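Local coordinates for alpha-amylase G-6 (Bacillus halodurans, PDB 2C3G), which is the family 26 carbohydrate-binding module of a longer alpha-amylase and probably binds starch, at residues 45-49 and 86-90; 58-64 and 79-83. One frame throughout, in Å; residues are numbered along the deposited sequence.

Contact 1. Residues 45-49 and 86-90. With CD (cadmium ion), chain B; CD (cadmium ion), chain C.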
loop_
_atom_site.group_PDB
_atom_site.type_symbol
_atom_site.label_atom_id
_atom_site.label_comp_id
_atom_site.label_asym_id
_atom_site.label_seq_id
_atom_site.Cartn_x
_atom_site.Cartn_y
_atom_site.Cartn_z
ATOM N N TYR A 45 -6.128 -9.725 4.975
ATOM C CA TYR A 45 -5.457 -10.035 6.222
ATOM C C TYR A 45 -6.495 -10.501 7.269
ATOM O O TYR A 45 -6.446 -11.645 7.747
ATOM C CB TYR A 45 -4.597 -8.859 6.707
ATOM C CG TYR A 45 -3.969 -9.091 8.059
ATOM C CD1 TYR A 45 -2.981 -10.046 8.238
ATOM C CD2 TYR A 45 -4.391 -8.371 9.172
ATOM C CE1 TYR A 45 -2.392 -10.268 9.517
ATOM C CE2 TYR A 45 -3.833 -8.596 10.453
ATOM C CZ TYR A 45 -2.832 -9.532 10.618
ATOM O OH TYR A 45 -2.301 -9.735 11.883
ATOM N N GLU A 46 -7.425 -9.608 7.608
ATOM C CA GLU A 46 -8.404 -9.861 8.666
ATOM C C GLU A 46 -9.367 -8.672 8.800
ATOM O O GLU A 46 -8.954 -7.518 8.828
ATOM C CB GLU A 46 -7.694 -10.239 9.977
ATOM C CG GLU A 46 -8.197 -9.519 11.203
ATOM C CD GLU A 46 -8.271 -10.391 12.439
ATOM O OE1 GLU A 46 -8.543 -11.598 12.318
ATOM O OE2 GLU A 46 -8.092 -9.839 13.546
ATOM N N GLY A 47 -10.655 -8.966 8.847
ATOM C CA GLY A 47 -11.697 -7.952 8.866
ATOM C C GLY A 47 -11.646 -7.177 7.569
ATOM O O GLY A 47 -11.597 -7.772 6.489
ATOM N N ASP A 48 -11.629 -5.854 7.658
ATOM C CA ASP A 48 -11.465 -5.033 6.456
ATOM C C ASP A 48 -10.004 -4.697 6.207
ATOM O O ASP A 48 -9.718 -3.875 5.366
ATOM C CB ASP A 48 -12.264 -3.737 6.573
ATOM C CG ASP A 48 -13.744 -3.975 6.781
ATOM O OD1 ASP A 48 -14.263 -4.994 6.317
ATOM O OD2 ASP A 48 -14.476 -3.180 7.369
ATOM N N TRP A 49 -9.075 -5.311 6.953
ATOM C CA TRP A 49 -7.637 -5.113 6.691
ATOM C C TRP A 49 -7.108 -5.972 5.527
ATOM O O TRP A 49 -7.361 -7.154 5.434
ATOM C CB TRP A 49 -6.758 -5.324 7.939
ATOM C CG TRP A 49 -6.935 -4.280 9.050
ATOM C CD1 TRP A 49 -7.668 -4.413 10.208
ATOM C CD2 TRP A 49 -6.354 -2.966 9.100
ATOM N NE1 TRP A 49 -7.592 -3.257 10.958
ATOM C CE2 TRP A 49 -6.794 -2.351 10.298
ATOM C CE3 TRP A 49 -5.539 -2.225 8.230
ATOM C CZ2 TRP A 49 -6.393 -1.049 10.671
ATOM C CZ3 TRP A 49 -5.151 -0.949 8.592
ATOM C CH2 TRP A 49 -5.592 -0.369 9.797
ATOM N N GLY A 86 3.410 0.624 8.659
ATOM C CA GLY A 86 2.557 0.183 7.615
ATOM C C GLY A 86 1.053 0.005 7.852
ATOM O O GLY A 86 0.575 -0.727 7.092
ATOM N N TRP A 87 0.319 0.593 8.818
ATOM C CA TRP A 87 -1.186 0.408 8.899
ATOM C C TRP A 87 -2.003 1.680 8.679
ATOM O O TRP A 87 -2.013 2.577 9.526
ATOM C CB TRP A 87 -1.701 -0.237 10.229
ATOM C CG TRP A 87 -1.050 -1.462 10.617
ATOM C CD1 TRP A 87 0.267 -1.608 10.932
ATOM C CD2 TRP A 87 -1.642 -2.765 10.732
ATOM N NE1 TRP A 87 0.535 -2.922 11.232
ATOM C CE2 TRP A 87 -0.624 -3.653 11.118
ATOM C CE3 TRP A 87 -2.944 -3.272 10.542
ATOM C CZ2 TRP A 87 -0.851 -5.037 11.322
ATOM C CZ3 TRP A 87 -3.175 -4.636 10.724
ATOM C CH2 TRP A 87 -2.132 -5.501 11.132
ATOM N N PHE A 88 -2.737 1.749 7.566
ATOM C CA PHE A 88 -3.544 2.933 7.279
ATOM C C PHE A 88 -5.071 2.733 7.413
ATOM O O PHE A 88 -5.637 1.941 6.701
ATOM C CB PHE A 88 -3.183 3.461 5.895
ATOM C CG PHE A 88 -3.902 4.719 5.529
ATOM C CD1 PHE A 88 -3.450 5.959 5.978
ATOM C CD2 PHE A 88 -5.041 4.668 4.750
ATOM C CE1 PHE A 88 -4.105 7.135 5.602
ATOM C CE2 PHE A 88 -5.692 5.822 4.380
ATOM C CZ PHE A 88 -5.217 7.060 4.795
ATOM N N ASP A 89 -5.713 3.461 8.332
ATOM C CA ASP A 89 -7.172 3.457 8.479
ATOM C C ASP A 89 -7.808 4.844 8.307
ATOM O O ASP A 89 -8.875 5.113 8.843
ATOM C CB ASP A 89 -7.550 2.942 9.858
ATOM C CG ASP A 89 -7.081 3.846 10.977
ATOM O OD1 ASP A 89 -7.068 3.305 12.130
ATOM O OD2 ASP A 89 -6.719 5.085 10.870
ATOM N N GLY A 90 -7.157 5.728 7.556
ATOM C CA GLY A 90 -7.521 7.130 7.532
ATOM C C GLY A 90 -6.428 7.911 8.236
ATOM O O GLY A 90 -6.243 9.091 7.980
HETATM CD CD CD B . -16.489 -4.309 6.338
HETATM CD CD CD C . -6.665 5.079 13.232
HETATM O O HOH W 1 -18.216 -3.548 6.909
HETATM O O HOH W 2 -7.133 4.369 15.349
#

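Contact 2. Residues 58-64 and 79-83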
loop_
_atom_site.group_PDB
_atom_site.type_symbol
_atom_site.label_atom_id
_atom_site.label_comp_id
_atom_site.label_asym_id
_atom_site.label_seq_id
_atom_site.Cartn_x
_atom_site.Cartn_y
_atom_site.Cartn_z
ATOM N N GLU A 58 13.334 0.781 0.904
ATOM C CA GLU A 58 13.357 1.517 2.183
ATOM C C GLU A 58 12.375 2.685 2.200
ATOM O O GLU A 58 11.896 3.083 3.264
ATOM C CB GLU A 58 14.754 2.034 2.524
ATOM C CG GLU A 58 15.885 1.078 2.178
ATOM C CD GLU A 58 16.495 0.445 3.398
ATOM O OE1 GLU A 58 15.720 -0.028 4.259
ATOM O OE2 GLU A 58 17.744 0.404 3.507
ATOM N N SER A 59 12.100 3.255 1.025
ATOM C CA SER A 59 11.053 4.262 0.886
ATOM C C SER A 59 10.344 4.115 -0.446
ATOM O O SER A 59 10.883 3.513 -1.357
ATOM C CB SER A 59 11.583 5.686 1.132
ATOM O OG SER A 59 12.610 6.045 0.234
ATOM N N VAL A 60 9.144 4.677 -0.537
ATOM C CA VAL A 60 8.196 4.456 -1.627
ATOM C C VAL A 60 7.235 5.625 -1.577
ATOM O O VAL A 60 7.188 6.358 -0.576
ATOM C CB VAL A 60 7.438 3.101 -1.429
ATOM C CG1 VAL A 60 5.912 3.255 -1.260
ATOM C CG2 VAL A 60 7.791 2.109 -2.487
ATOM N N ARG A 61 6.501 5.819 -2.673
ATOM C CA ARG A 61 5.376 6.736 -2.732
ATOM C C ARG A 61 4.197 5.867 -3.091
ATOM O O ARG A 61 4.280 5.116 -4.041
ATOM C CB ARG A 61 5.594 7.797 -3.823
ATOM C CG ARG A 61 5.774 9.200 -3.303
ATOM C CD ARG A 61 7.025 9.864 -3.801
ATOM N NE ARG A 61 7.067 11.285 -3.430
ATOM C CZ ARG A 61 8.095 11.893 -2.841
ATOM N NH1 ARG A 61 8.017 13.174 -2.549
ATOM N NH2 ARG A 61 9.195 11.229 -2.525
ATOM N N LEU A 62 3.102 5.953 -2.337
ATOM C CA LEU A 62 1.995 5.013 -2.567
ATOM C C LEU A 62 0.551 5.552 -2.589
ATOM O O LEU A 62 0.206 6.541 -1.952
ATOM C CB LEU A 62 2.118 3.797 -1.628
ATOM C CG LEU A 62 1.874 3.977 -0.118
ATOM C CD1 LEU A 62 0.384 3.942 0.199
ATOM C CD2 LEU A 62 2.638 2.924 0.665
ATOM N N LEU A 63 -0.289 4.864 -3.344
ATOM C CA LEU A 63 -1.731 5.093 -3.288
ATOM C C LEU A 63 -2.444 3.746 -3.202
ATOM O O LEU A 63 -1.975 2.759 -3.743
ATOM C CB LEU A 63 -2.224 5.850 -4.532
ATOM C CG LEU A 63 -1.666 7.241 -4.839
ATOM C CD1 LEU A 63 -0.680 7.174 -6.008
ATOM C CD2 LEU A 63 -2.775 8.206 -5.152
ATOM N N PHE A 64 -3.580 3.734 -2.520
ATOM C CA PHE A 64 -4.511 2.613 -2.552
ATOM C C PHE A 64 -5.519 2.841 -3.669
ATOM O O PHE A 64 -5.858 3.984 -3.983
ATOM C CB PHE A 64 -5.222 2.479 -1.201
ATOM C CG PHE A 64 -4.272 2.366 -0.048
ATOM C CD1 PHE A 64 -3.508 1.215 0.119
ATOM C CD2 PHE A 64 -4.097 3.426 0.833
ATOM C CE1 PHE A 64 -2.592 1.110 1.170
ATOM C CE2 PHE A 64 -3.185 3.332 1.898
ATOM C CZ PHE A 64 -2.428 2.177 2.064
ATOM N N GLY A 79 1.014 10.413 -4.211
ATOM C CA GLY A 79 1.073 9.293 -3.272
ATOM C C GLY A 79 1.392 9.652 -1.823
ATOM O O GLY A 79 1.829 10.760 -1.524
ATOM N N PHE A 80 1.126 8.727 -0.905
ATOM C CA PHE A 80 1.614 8.863 0.478
ATOM C C PHE A 80 3.078 8.463 0.467
ATOM O O PHE A 80 3.412 7.442 -0.112
ATOM C CB PHE A 80 0.887 7.904 1.449
ATOM C CG PHE A 80 -0.536 8.276 1.774
ATOM C CD1 PHE A 80 -0.873 9.550 2.209
ATOM C CD2 PHE A 80 -1.543 7.313 1.695
ATOM C CE1 PHE A 80 -2.206 9.876 2.520
ATOM C CE2 PHE A 80 -2.863 7.622 2.018
ATOM C CZ PHE A 80 -3.194 8.904 2.430
ATOM N N PHE A 81 3.943 9.245 1.099
ATOM C CA PHE A 81 5.346 8.846 1.222
ATOM C C PHE A 81 5.542 7.991 2.466
ATOM O O PHE A 81 5.077 8.367 3.547
ATOM C CB PHE A 81 6.307 10.050 1.236
ATOM C CG PHE A 81 7.739 9.674 1.547
ATOM C CD1 PHE A 81 8.570 9.181 0.562
ATOM C CD2 PHE A 81 8.243 9.780 2.851
ATOM C CE1 PHE A 81 9.873 8.807 0.859
ATOM C CE2 PHE A 81 9.549 9.408 3.150
ATOM C CZ PHE A 81 10.357 8.926 2.156
ATOM N N ARG A 82 6.228 6.850 2.285
ATOM C CA ARG A 82 6.643 5.893 3.332
ATOM C C ARG A 82 7.890 5.189 2.769
ATOM O O ARG A 82 7.957 5.076 1.576
ATOM C CB ARG A 82 5.597 4.767 3.377
ATOM C CG ARG A 82 4.271 5.033 3.983
ATOM C CD ARG A 82 4.095 4.305 5.282
ATOM N NE ARG A 82 3.754 5.299 6.268
ATOM C CZ ARG A 82 3.793 5.155 7.580
ATOM N NH1 ARG A 82 3.438 6.186 8.319
ATOM N NH2 ARG A 82 4.165 4.035 8.158
ATOM N N ASP A 83 8.893 4.654 3.462
ATOM C CA ASP A 83 9.715 5.049 4.610
ATOM C C ASP A 83 9.657 4.196 5.896
ATOM O O ASP A 83 10.672 4.020 6.547
ATOM C CB ASP A 83 9.959 6.564 4.710
ATOM C CG ASP A 83 10.511 7.005 6.049
ATOM O OD1 ASP A 83 11.712 7.384 6.149
ATOM O OD2 ASP A 83 9.775 7.058 7.051
HETATM O O HOH W 3 4.394 12.232 -2.023
#

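Contact 1. Residues 45-49 and 86-90
Tyr45 and Trp49 pack against Trp87 in a buried aromatic cluster. No hydrogen bond joins 45-49 to 86-90. On one side of the mixed sheet, Tyr45 at the end of strand 43-46 and Trp49 at the start of strand 49-55 reach past strand 6-12 to strand 86-88. Trp87 turns its edge to both partners. Its CE3 stands over one face of the Trp49 indole, off centre and 3.6 Å from Trp49 CE3. The six-membered rings of Trp49 and Trp87 make a T-shaped pair, their planes 78° apart. Trp87 CH2 meets Tyr45 CE2 at 3.6 Å in an offset edge-to-face pair. The Tyr45 ring swings out opposite the backbone N (chi1 175°), which brings it beside Trp87. Tyr10 stacks on Trp87 and meets Tyr45 edge-to-face.

A type II' beta turn from Glu46 to Trp49 joins strands 43-46 and 49-55, with Gly47 at positive phi. Tyr45 and Glu46 both face Trp49, a classic beta bulge: Tyr45 N (2.9 Å) and Glu46 N (3.3 Å) donate to Trp49 O from the same face of its plane. At the far end of the indole, Trp49 CZ3 lies 3.5 Å from Phe88 O and Trp49 CH2 3.8 Å from Asp89 CB. Asp89 grips one cadmium ion with both carboxylate oxygens, alongside His93; its OD2 also accepts from Glu91 N. Asp48 holds a second through OD1 (2.3 Å) and OD2, with Asp15.

Contact 2. Residues 58-64 and 79-83
Leu62 and Phe80 face each other as a hydrogen-bonded pair in an antiparallel beta hairpin, made by strands 59-66 and 71-82. Leu62 N donates to Phe80 O at 2.7 Å. Phe80 N returns a bond to Leu62 O, in the carbonyl plane and on a lone pair. Leu62 CG sits between the backbone N and the carbonyl carbon (chi1 70°). This carries CD1 obliquely past the Phe80 ring, 4.2 Å from Phe80 CD2, and over one face of the Phe64 ring. Trp92 lies against this face of the sheet, touching Leu62, Phe64, Phe80 and Arg82.

Arg61 and Phe81, a non-hydrogen-bonded pair, point to the other face. With chi1 at 172° the Phe81 ring leaves beside its own carbonyl carbon and lies along the neighbouring strand. Phe81 CD1 comes within 3.3 Å of Val60 O, and Phe81 CE1 lies 3.6 Å from Ser59 CB. Arg61 brings its NH2 to 3.8 Å from Phe81 CD1, with the guanidinium and ring planes 60° apart.

Leu63 rests its CG 3.8 Å from Gly79 CA and also touches Pro73 and Tyr23. Replacing it with an alanine would probably open a gap beside Gly79, since CG and CD1, which cover Gly79 CA, would be gone. A water donates to Gly79 O at 3.0 Å and takes a weak bond from Arg61 NE.

In the fold
Contact 1 and contact 2 belong to the two sheets of a beta-sandwich module and lie on opposite sides of the chain's centre, with their own centres 16 Å apart. They meet through phenylalanines. Phe88 points away from 45-49, and its CZ packs 3.6 Å from Phe80 CZ. Phe88 CD2 also lies 3.7 Å from Phe64 CE2. Trp92 meets the rings of both Phe88 and Phe80, tying the same interior together. The chain passes directly from strand 71-82 of contact 2 to strand 86-88 of contact 1. Two cadmium sites belong to contact 1, whereas in contact 2 the nearest atom of the Arg82 side chain is about 11 Å from a cadmium ion.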